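Local coordinates for protein oligogalacturonate lyase (Yersinia enterocolitica subsp. enterocolitica, PDB 3PE7) that cleaves oligogalacturonates in the cytoplasm by beta-elimination, probably with the help of a metal ion held in a seven-bladed beta-propeller, at residues Lys343-Glu346 against Gln350-His353; Ile365-Asp370 against Ala376-Thr381; Asp30-Arg35 against Gly58-Tyr63. All coordinates share one frame; numbering follows the deposited sequence.

Interaction 1 (Lys343-Glu346 against Gln350-His353); sequences KVFE and QVTH. With MN (manganese (II) ion), chain B; ACT (acetate ion), chain E.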
loop_
_atom_site.group_PDB
_atom_site.type_symbol
_atom_site.label_atom_id
_atom_site.label_comp_id
_atom_site.label_asym_id
_atom_site.label_seq_id
_atom_site.Cartn_x
_atom_site.Cartn_y
_atom_site.Cartn_z
ATOM N N LYS A 343 7.376 14.423 -6.937
ATOM C CA LYS A 343 6.515 15.376 -7.642
ATOM C C LYS A 343 5.177 14.733 -7.959
ATOM O O LYS A 343 5.046 13.500 -8.029
ATOM C CB LYS A 343 7.176 15.859 -8.949
ATOM C CG LYS A 343 8.277 16.892 -8.715
ATOM C CD LYS A 343 9.072 17.177 -9.987
ATOM C CE LYS A 343 10.176 18.189 -9.703
ATOM N NZ LYS A 343 10.998 18.514 -10.916
ATOM N N VAL A 344 4.176 15.584 -8.166
ATOM C CA VAL A 344 2.867 15.138 -8.602
ATOM C C VAL A 344 2.871 14.924 -10.119
ATOM O O VAL A 344 3.370 15.773 -10.876
ATOM C CB VAL A 344 1.803 16.186 -8.200
ATOM C CG1 VAL A 344 0.423 15.844 -8.790
ATOM C CG2 VAL A 344 1.753 16.314 -6.676
ATOM N N PHE A 345 2.360 13.786 -10.579
ATOM C CA PHE A 345 2.082 13.641 -12.006
ATOM C C PHE A 345 0.580 13.462 -12.187
ATOM O O PHE A 345 -0.038 12.640 -11.507
ATOM C CB PHE A 345 2.802 12.423 -12.620
ATOM C CG PHE A 345 4.268 12.628 -12.872
ATOM C CD1 PHE A 345 4.756 12.770 -14.185
ATOM C CD2 PHE A 345 5.171 12.649 -11.814
ATOM C CE1 PHE A 345 6.116 12.939 -14.425
ATOM C CE2 PHE A 345 6.551 12.808 -12.052
ATOM C CZ PHE A 345 7.014 12.958 -13.345
ATOM N N GLU A 346 0.011 14.224 -13.123
ATOM C CA GLU A 346 -1.427 14.168 -13.457
ATOM C C GLU A 346 -2.345 14.189 -12.219
ATOM O O GLU A 346 -3.333 13.430 -12.116
ATOM C CB GLU A 346 -1.734 12.972 -14.390
ATOM C CG GLU A 346 -0.964 12.993 -15.722
ATOM C CD GLU A 346 -1.314 11.842 -16.617
ATOM O OE1 GLU A 346 -2.498 11.724 -16.999
ATOM O OE2 GLU A 346 -0.411 11.048 -16.953
ATOM N N GLN A 350 0.426 10.161 -5.089
ATOM C CA GLN A 350 1.067 8.904 -4.673
ATOM C C GLN A 350 1.971 8.331 -5.743
ATOM O O GLN A 350 2.789 7.449 -5.464
ATOM C CB GLN A 350 0.005 7.842 -4.305
ATOM C CG GLN A 350 -0.775 8.120 -3.006
ATOM C CD GLN A 350 0.079 8.044 -1.762
ATOM O OE1 GLN A 350 0.871 7.095 -1.578
ATOM N NE2 GLN A 350 -0.079 9.037 -0.873
ATOM N N VAL A 351 1.818 8.820 -6.975
ATOM C CA VAL A 351 2.433 8.146 -8.126
ATOM C C VAL A 351 3.979 8.059 -8.054
ATOM O O VAL A 351 4.563 7.062 -8.483
ATOM C CB VAL A 351 1.929 8.748 -9.444
ATOM C CG1 VAL A 351 2.498 10.152 -9.682
ATOM C CG2 VAL A 351 2.237 7.832 -10.612
ATOM N N THR A 352 4.627 9.079 -7.477
ATOM C CA THR A 352 6.085 9.045 -7.351
ATOM C C THR A 352 6.561 8.463 -6.026
ATOM O O THR A 352 7.762 8.438 -5.779
ATOM C CB THR A 352 6.719 10.452 -7.520
ATOM O OG1 THR A 352 6.021 11.390 -6.698
ATOM C CG2 THR A 352 6.646 10.904 -8.996
ATOM N N HIS A 353 5.632 7.987 -5.179
ATOM C CA HIS A 353 6.034 7.314 -3.930
ATOM C C HIS A 353 6.740 5.991 -4.243
ATOM O O HIS A 353 6.204 5.177 -4.979
ATOM C CB HIS A 353 4.821 7.073 -3.034
ATOM C CG HIS A 353 4.314 8.311 -2.372
ATOM N ND1 HIS A 353 3.516 8.280 -1.245
ATOM C CD2 HIS A 353 4.502 9.619 -2.670
ATOM C CE1 HIS A 353 3.241 9.520 -0.879
ATOM N NE2 HIS A 353 3.832 10.350 -1.720
HETATM MN MN MN B . 2.504 6.670 -0.268
HETATM C C ACT E . 0.980 6.822 1.707
HETATM O O ACT E . 1.620 7.883 1.373
HETATM O OXT ACT E . 1.203 5.721 1.073
HETATM C CH3 ACT E . -0.027 6.867 2.807
HETATM O O HOH W 1 3.219 11.812 -6.590
#
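The hydroxyl of Thr352 reaches across an irregular loop and donates to the backbone carbonyl of Lys343, OG1 to O 2.7 Å. The loop belongs to a seven-bladed beta-propeller. Residues Gln350 to His353 form a type I beta turn, closed by His353 N to Gln350 O. With chi1 of 49°, Thr352 OG1 lies between its own backbone N and carbonyl carbon, and CG2 is turned to the Phe345 ring. That methyl meets Phe345 CE2 at 3.6 Å. Next to it, Val351 CG1 packs on Phe345 CB at 3.7 Å. One water also bridges the segments: it accepts from Thr352 N and lies 2.9 Å from Lys343 O. Phe345 N is buried here without a polar partner.

The far side of the turn carries half of the protein ligands of the manganese ion. Gln350 OE1 and His353 ND1 both bind it, and His287 and His355 complete the protein set. Two acetate oxygens, probably from the crystallisation liquor, fill the remaining positions. The turn thus joins the packed loop to the metal site. The amide of Gln350 is engaged at both ends: OE1 binds manganese at 2.1 Å, while NE2 donates to acetate O at 3.0 Å.

Interaction 2 (Ile365-Asp370 against Ala376-Thr381); sequences ILFTSD and ALYLAT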
loop_
_atom_site.group_PDB
_atom_site.type_symbol
_atom_site.label_atom_id
_atom_site.label_comp_id
_atom_site.label_asym_id
_atom_site.label_seq_id
_atom_site.Cartn_x
_atom_site.Cartn_y
_atom_site.Cartn_z
ATOM N N ILE A 365 14.032 -5.687 -3.929
ATOM C CA ILE A 365 12.928 -4.805 -3.595
ATOM C C ILE A 365 12.357 -4.129 -4.844
ATOM O O ILE A 365 13.102 -3.748 -5.770
ATOM C CB ILE A 365 13.314 -3.771 -2.506
ATOM C CG1 ILE A 365 14.621 -3.068 -2.849
ATOM C CG2 ILE A 365 13.421 -4.465 -1.101
ATOM C CD1 ILE A 365 14.908 -1.859 -1.944
ATOM N N LEU A 366 11.036 -3.996 -4.869
ATOM C CA LEU A 366 10.317 -3.342 -5.976
ATOM C C LEU A 366 9.899 -1.955 -5.544
ATOM O O LEU A 366 9.342 -1.784 -4.453
ATOM C CB LEU A 366 9.063 -4.141 -6.354
ATOM C CG LEU A 366 8.144 -3.486 -7.412
ATOM C CD1 LEU A 366 8.777 -3.573 -8.787
ATOM C CD2 LEU A 366 6.727 -4.131 -7.417
ATOM N N PHE A 367 10.135 -0.965 -6.397
ATOM C CA PHE A 367 9.735 0.411 -6.061
ATOM C C PHE A 367 9.484 1.237 -7.308
ATOM O O PHE A 367 9.949 0.881 -8.396
ATOM C CB PHE A 367 10.794 1.092 -5.162
ATOM C CG PHE A 367 12.145 1.251 -5.804
ATOM C CD1 PHE A 367 12.508 2.478 -6.357
ATOM C CD2 PHE A 367 13.067 0.191 -5.843
ATOM C CE1 PHE A 367 13.772 2.649 -6.945
ATOM C CE2 PHE A 367 14.335 0.358 -6.435
ATOM C CZ PHE A 367 14.685 1.587 -6.977
ATOM N N THR A 368 8.748 2.335 -7.143
ATOM C CA THR A 368 8.602 3.359 -8.208
ATOM C C THR A 368 9.591 4.522 -8.011
ATOM O O THR A 368 9.873 4.936 -6.887
ATOM C CB THR A 368 7.168 3.969 -8.220
ATOM O OG1 THR A 368 6.181 2.945 -8.265
ATOM C CG2 THR A 368 6.954 4.882 -9.421
ATOM N N SER A 369 10.080 5.064 -9.124
ATOM C CA SER A 369 10.769 6.357 -9.097
ATOM C C SER A 369 10.617 7.028 -10.453
ATOM O O SER A 369 10.452 6.355 -11.461
ATOM C CB SER A 369 12.252 6.160 -8.800
ATOM O OG SER A 369 12.907 7.424 -8.790
ATOM N N ASP A 370 10.667 8.370 -10.449
ATOM C CA ASP A 370 10.731 9.151 -11.678
ATOM C C ASP A 370 12.130 9.682 -11.984
ATOM O O ASP A 370 12.270 10.635 -12.754
ATOM C CB ASP A 370 9.728 10.321 -11.620
ATOM C CG ASP A 370 10.116 11.382 -10.606
ATOM O OD1 ASP A 370 9.560 12.494 -10.698
ATOM O OD2 ASP A 370 10.952 11.113 -9.720
ATOM N N ALA A 376 8.556 5.099 -13.144
ATOM C CA ALA A 376 8.881 3.787 -13.707
ATOM C C ALA A 376 9.058 2.795 -12.558
ATOM O O ALA A 376 9.200 3.195 -11.395
ATOM C CB ALA A 376 10.180 3.867 -14.583
ATOM N N LEU A 377 9.051 1.513 -12.892
ATOM C CA LEU A 377 9.257 0.443 -11.919
ATOM C C LEU A 377 10.701 -0.049 -11.937
ATOM O O LEU A 377 11.318 -0.195 -12.996
ATOM C CB LEU A 377 8.303 -0.735 -12.187
ATOM C CG LEU A 377 6.869 -0.531 -11.650
ATOM C CD1 LEU A 377 6.053 0.331 -12.605
ATOM C CD2 LEU A 377 6.198 -1.864 -11.397
ATOM N N TYR A 378 11.224 -0.304 -10.741
ATOM C CA TYR A 378 12.607 -0.763 -10.537
ATOM C C TYR A 378 12.650 -1.925 -9.567
ATOM O O TYR A 378 11.865 -1.987 -8.608
ATOM C CB TYR A 378 13.475 0.356 -9.937
ATOM C CG TYR A 378 13.540 1.573 -10.802
ATOM C CD1 TYR A 378 12.494 2.510 -10.795
ATOM C CD2 TYR A 378 14.622 1.780 -11.665
ATOM C CE1 TYR A 378 12.528 3.635 -11.623
ATOM C CE2 TYR A 378 14.665 2.907 -12.505
ATOM C CZ TYR A 378 13.604 3.824 -12.456
ATOM O OH TYR A 378 13.633 4.922 -13.261
ATOM N N LEU A 379 13.583 -2.838 -9.822
ATOM C CA LEU A 379 13.943 -3.905 -8.887
ATOM C C LEU A 379 15.407 -3.734 -8.472
ATOM O O LEU A 379 16.303 -3.780 -9.319
ATOM C CB LEU A 379 13.729 -5.286 -9.528
ATOM C CG LEU A 379 12.283 -5.760 -9.694
ATOM C CD1 LEU A 379 12.197 -6.974 -10.628
ATOM C CD2 LEU A 379 11.686 -6.075 -8.298
ATOM N N ALA A 380 15.632 -3.551 -7.171
ATOM C CA ALA A 380 17.007 -3.490 -6.629
ATOM C C ALA A 380 17.370 -4.799 -5.932
ATOM O O ALA A 380 16.602 -5.298 -5.119
ATOM C CB ALA A 380 17.143 -2.310 -5.673
ATOM N N THR A 381 18.549 -5.346 -6.253
ATOM C CA THR A 381 19.016 -6.606 -5.665
ATOM C C THR A 381 19.667 -6.351 -4.337
ATOM O O THR A 381 20.555 -5.502 -4.221
ATOM C CB THR A 381 20.000 -7.333 -6.625
ATOM O OG1 THR A 381 19.312 -7.614 -7.840
ATOM C CG2 THR A 381 20.459 -8.679 -6.010
HETATM O O HOH W 2 12.110 7.130 -14.251
#
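Ile365 and Ala380 pair at one end of an antiparallel beta hairpin, and Ser369 and Ala376 pair at the other. The hairpin lies in a propeller blade.

Six backbone hydrogen bonds join the strands. They fall in three hydrogen-bonded pairs: Ile365 with Ala380, Phe367 with Tyr378, and Ser369 with Ala376. Between them, CA-H...O contacts add to the backbone pairing, as from Leu366 CA to Tyr378 O at 3.3 Å.

The aromatic contact is on the face of Phe367 and Tyr378. The two rings are nearly parallel, at 17°, but slid so far apart that they barely overlap. Instead, Tyr378 CB sits over one face of the Phe367 ring, 3.7 Å from its centroid, a CH-pi contact. A chi1 of 63° brings the Phe367 ring across to the neighbouring strand. Ala380 CB lies at the edge of the same ring, 3.9 Å from Phe367 CE2.

Aliphatic contacts occupy the other face. Leu366 CB meets Leu379 CD2 at 3.8 Å, and Leu366 CD1 meets Leu377 CD2 at 4.0 Å.

Polar ends look elsewhere. Thr368 OG1 bonds to Arg35 N, and Ser369 OG to His338 O. A water lies 2.9 Å from Tyr378 OH. The backbone therefore supplies every direct hydrogen bond between these strands, while their side chains meet through apolar and aromatic contacts.

Interaction 3 (Asp30-Arg35 against Gly58-Tyr63); sequences DVTCHR and GPWNYY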
loop_
_atom_site.group_PDB
_atom_site.type_symbol
_atom_site.label_atom_id
_atom_site.label_comp_id
_atom_site.label_asym_id
_atom_site.label_seq_id
_atom_site.Cartn_x
_atom_site.Cartn_y
_atom_site.Cartn_z
ATOM N N ASP A 30 9.500 7.109 -20.644
ATOM C CA ASP A 30 8.689 8.043 -21.421
ATOM C C ASP A 30 7.202 7.715 -21.295
ATOM O O ASP A 30 6.364 8.387 -21.916
ATOM C CB ASP A 30 9.109 8.074 -22.902
ATOM C CG ASP A 30 8.753 6.807 -23.631
ATOM O OD1 ASP A 30 9.012 5.696 -23.111
ATOM O OD2 ASP A 30 8.171 6.916 -24.732
ATOM N N VAL A 31 6.859 6.686 -20.513
ATOM C CA VAL A 31 5.453 6.371 -20.200
ATOM C C VAL A 31 5.320 6.258 -18.675
ATOM O O VAL A 31 6.093 5.540 -18.046
ATOM C CB VAL A 31 5.007 5.045 -20.862
ATOM C CG1 VAL A 31 3.542 4.697 -20.483
ATOM C CG2 VAL A 31 5.228 5.134 -22.362
ATOM N N THR A 32 4.345 6.952 -18.093
ATOM C CA THR A 32 4.134 6.847 -16.646
ATOM C C THR A 32 3.665 5.450 -16.266
ATOM O O THR A 32 2.617 4.994 -16.718
ATOM C CB THR A 32 3.131 7.915 -16.152
ATOM O OG1 THR A 32 3.723 9.203 -16.345
ATOM C CG2 THR A 32 2.770 7.711 -14.670
ATOM N N CYS A 33 4.480 4.762 -15.460
ATOM C CA CYS A 33 4.122 3.453 -14.903
ATOM C C CYS A 33 4.458 3.465 -13.416
ATOM O O CYS A 33 5.432 4.093 -12.985
ATOM C CB CYS A 33 4.919 2.329 -15.577
ATOM S SG CYS A 33 4.619 2.186 -17.365
ATOM N N HIS A 34 3.663 2.775 -12.621
ATOM C CA HIS A 34 3.932 2.764 -11.189
ATOM C C HIS A 34 3.483 1.463 -10.566
ATOM O O HIS A 34 2.588 0.786 -11.073
ATOM C CB HIS A 34 3.201 3.926 -10.488
ATOM C CG HIS A 34 1.714 3.782 -10.536
ATOM N ND1 HIS A 34 1.010 3.066 -9.590
ATOM C CD2 HIS A 34 0.810 4.182 -11.463
ATOM C CE1 HIS A 34 -0.278 3.086 -9.904
ATOM N NE2 HIS A 34 -0.423 3.744 -11.042
ATOM N N ARG A 35 4.111 1.111 -9.449
ATOM C CA ARG A 35 3.675 -0.070 -8.707
ATOM C C ARG A 35 2.423 0.232 -7.883
ATOM O O ARG A 35 2.079 1.397 -7.676
ATOM C CB ARG A 35 4.828 -0.540 -7.824
ATOM C CG ARG A 35 4.985 0.360 -6.633
ATOM C CD ARG A 35 4.214 -0.335 -5.495
ATOM N NE ARG A 35 5.197 -1.154 -4.905
ATOM C CZ ARG A 35 5.108 -2.330 -4.300
ATOM N NH1 ARG A 35 3.978 -3.033 -4.107
ATOM N NH2 ARG A 35 6.265 -2.797 -3.886
ATOM N N GLY A 58 -3.210 5.451 -22.894
ATOM C CA GLY A 58 -3.668 6.849 -22.722
ATOM C C GLY A 58 -3.924 7.165 -21.259
ATOM O O GLY A 58 -3.144 7.904 -20.641
ATOM N N PRO A 59 -4.992 6.576 -20.689
ATOM C CA PRO A 59 -5.170 6.736 -19.248
ATOM C C PRO A 59 -4.293 5.742 -18.493
ATOM O O PRO A 59 -3.504 5.042 -19.102
ATOM C CB PRO A 59 -6.644 6.419 -19.019
ATOM C CG PRO A 59 -7.060 5.579 -20.181
ATOM C CD PRO A 59 -6.030 5.719 -21.297
ATOM N N TRP A 60 -4.399 5.739 -17.171
ATOM C CA TRP A 60 -3.671 4.756 -16.352
ATOM C C TRP A 60 -4.540 3.523 -16.152
ATOM O O TRP A 60 -5.657 3.614 -15.624
ATOM C CB TRP A 60 -3.301 5.375 -14.999
ATOM C CG TRP A 60 -2.427 6.618 -15.094
ATOM C CD1 TRP A 60 -2.034 7.284 -16.239
ATOM C CD2 TRP A 60 -1.862 7.345 -14.003
ATOM N NE1 TRP A 60 -1.243 8.371 -15.904
ATOM C CE2 TRP A 60 -1.141 8.438 -14.540
ATOM C CE3 TRP A 60 -1.893 7.184 -12.612
ATOM C CZ2 TRP A 60 -0.457 9.360 -13.729
ATOM C CZ3 TRP A 60 -1.237 8.100 -11.815
ATOM C CH2 TRP A 60 -0.534 9.182 -12.370
ATOM N N ASN A 61 -4.018 2.371 -16.574
ATOM C CA ASN A 61 -4.739 1.098 -16.491
ATOM C C ASN A 61 -3.854 0.019 -15.880
ATOM O O ASN A 61 -2.650 0.220 -15.712
ATOM C CB ASN A 61 -5.139 0.634 -17.886
ATOM C CG ASN A 61 -6.130 1.580 -18.559
ATOM O OD1 ASN A 61 -7.269 1.765 -18.085
ATOM N ND2 ASN A 61 -5.723 2.141 -19.668
ATOM N N TYR A 62 -4.459 -1.122 -15.522
ATOM C CA TYR A 62 -3.655 -2.246 -15.025
ATOM C C TYR A 62 -3.043 -3.096 -16.121
ATOM O O TYR A 62 -3.661 -3.314 -17.172
ATOM C CB TYR A 62 -4.497 -3.143 -14.104
ATOM C CG TYR A 62 -4.720 -2.556 -12.739
ATOM C CD1 TYR A 62 -3.713 -2.611 -11.770
ATOM C CD2 TYR A 62 -5.934 -1.957 -12.405
ATOM C CE1 TYR A 62 -3.911 -2.077 -10.491
ATOM C CE2 TYR A 62 -6.137 -1.428 -11.143
ATOM C CZ TYR A 62 -5.139 -1.502 -10.199
ATOM O OH TYR A 62 -5.364 -0.950 -8.968
ATOM N N TYR A 63 -1.830 -3.592 -15.842
ATOM C CA TYR A 63 -1.090 -4.496 -16.709
ATOM C C TYR A 63 -0.532 -5.640 -15.890
ATOM O O TYR A 63 -0.289 -5.478 -14.701
ATOM C CB TYR A 63 0.076 -3.757 -17.384
ATOM C CG TYR A 63 -0.393 -2.731 -18.370
ATOM C CD1 TYR A 63 -0.402 -3.001 -19.739
ATOM C CD2 TYR A 63 -0.849 -1.486 -17.937
ATOM C CE1 TYR A 63 -0.884 -2.051 -20.657
ATOM C CE2 TYR A 63 -1.334 -0.540 -18.838
ATOM C CZ TYR A 63 -1.332 -0.829 -20.197
ATOM O OH TYR A 63 -1.808 0.109 -21.086
#
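Thr32 and His34 face Trp60 across two segments that share no backbone hydrogen bond. Residues 30-35 run as loop into the short strand 33-34. Residues 58-63 run as loop into strand 61-66. The two strands belong to one antiparallel sheet but are not adjacent in it, because strand 49-54 lies between them.

Trp60 carries the contact from its segment. Thr32 CG2 lies above one face of the indole, offset toward the rim, and comes within 3.7 Å of Trp60 CZ2. This methyl stands anti to the backbone N of Thr32, and the hydroxyl takes the place beside that N (chi1 -65°). His34 comes from the same side of the indole plane, but near CE3 rather than CZ2, with NE2 4.1 Å from Trp60 CE3. The imidazole and the six-membered ring are oblique, at 53°, with centroids 5.7 Å apart.

The His34 ring is held at both nitrogens. ND1 donates to Arg35 O at 2.8 Å, from above the carbonyl plane, and NE2 is hydrogen-bonded to Thr83 OG1. Phe84 stacks on the same ring. Trp60 NE1 bonds to Glu346 OE2, which ties the indole to the loop next to the manganese site.

Strand 49-54 bonds to both segments through its backbone: His34 pairs with Gly53, Asn61 with Gly54 and Tyr63 with Phe52. Beyond strand 61-66 comes strand 71-74, while Cys33 and Arg35 rest on Leu377 of strand 376-381 in the next sheet.

Overall arrangement
From the N terminus, interaction 3 comes first and closes a span that contains strand 49-54. Interaction 1 follows much later, closing a short loop of three residues between strands 331-337 and 357-358. Interaction 2 then closes the hairpin of strands 364-369 and 376-381. The three are in series; none nests or crosses. They still touch in space. Trp60 packs on Val351, joining interactions 3 and 1. Arg35 NH2 bonds to Leu366 O, joining 3 and 2. Phe345 and Thr352 pack against Asp370, joining 1 and 2. Together they tie two neighbouring propeller sheets to the manganese-binding loop.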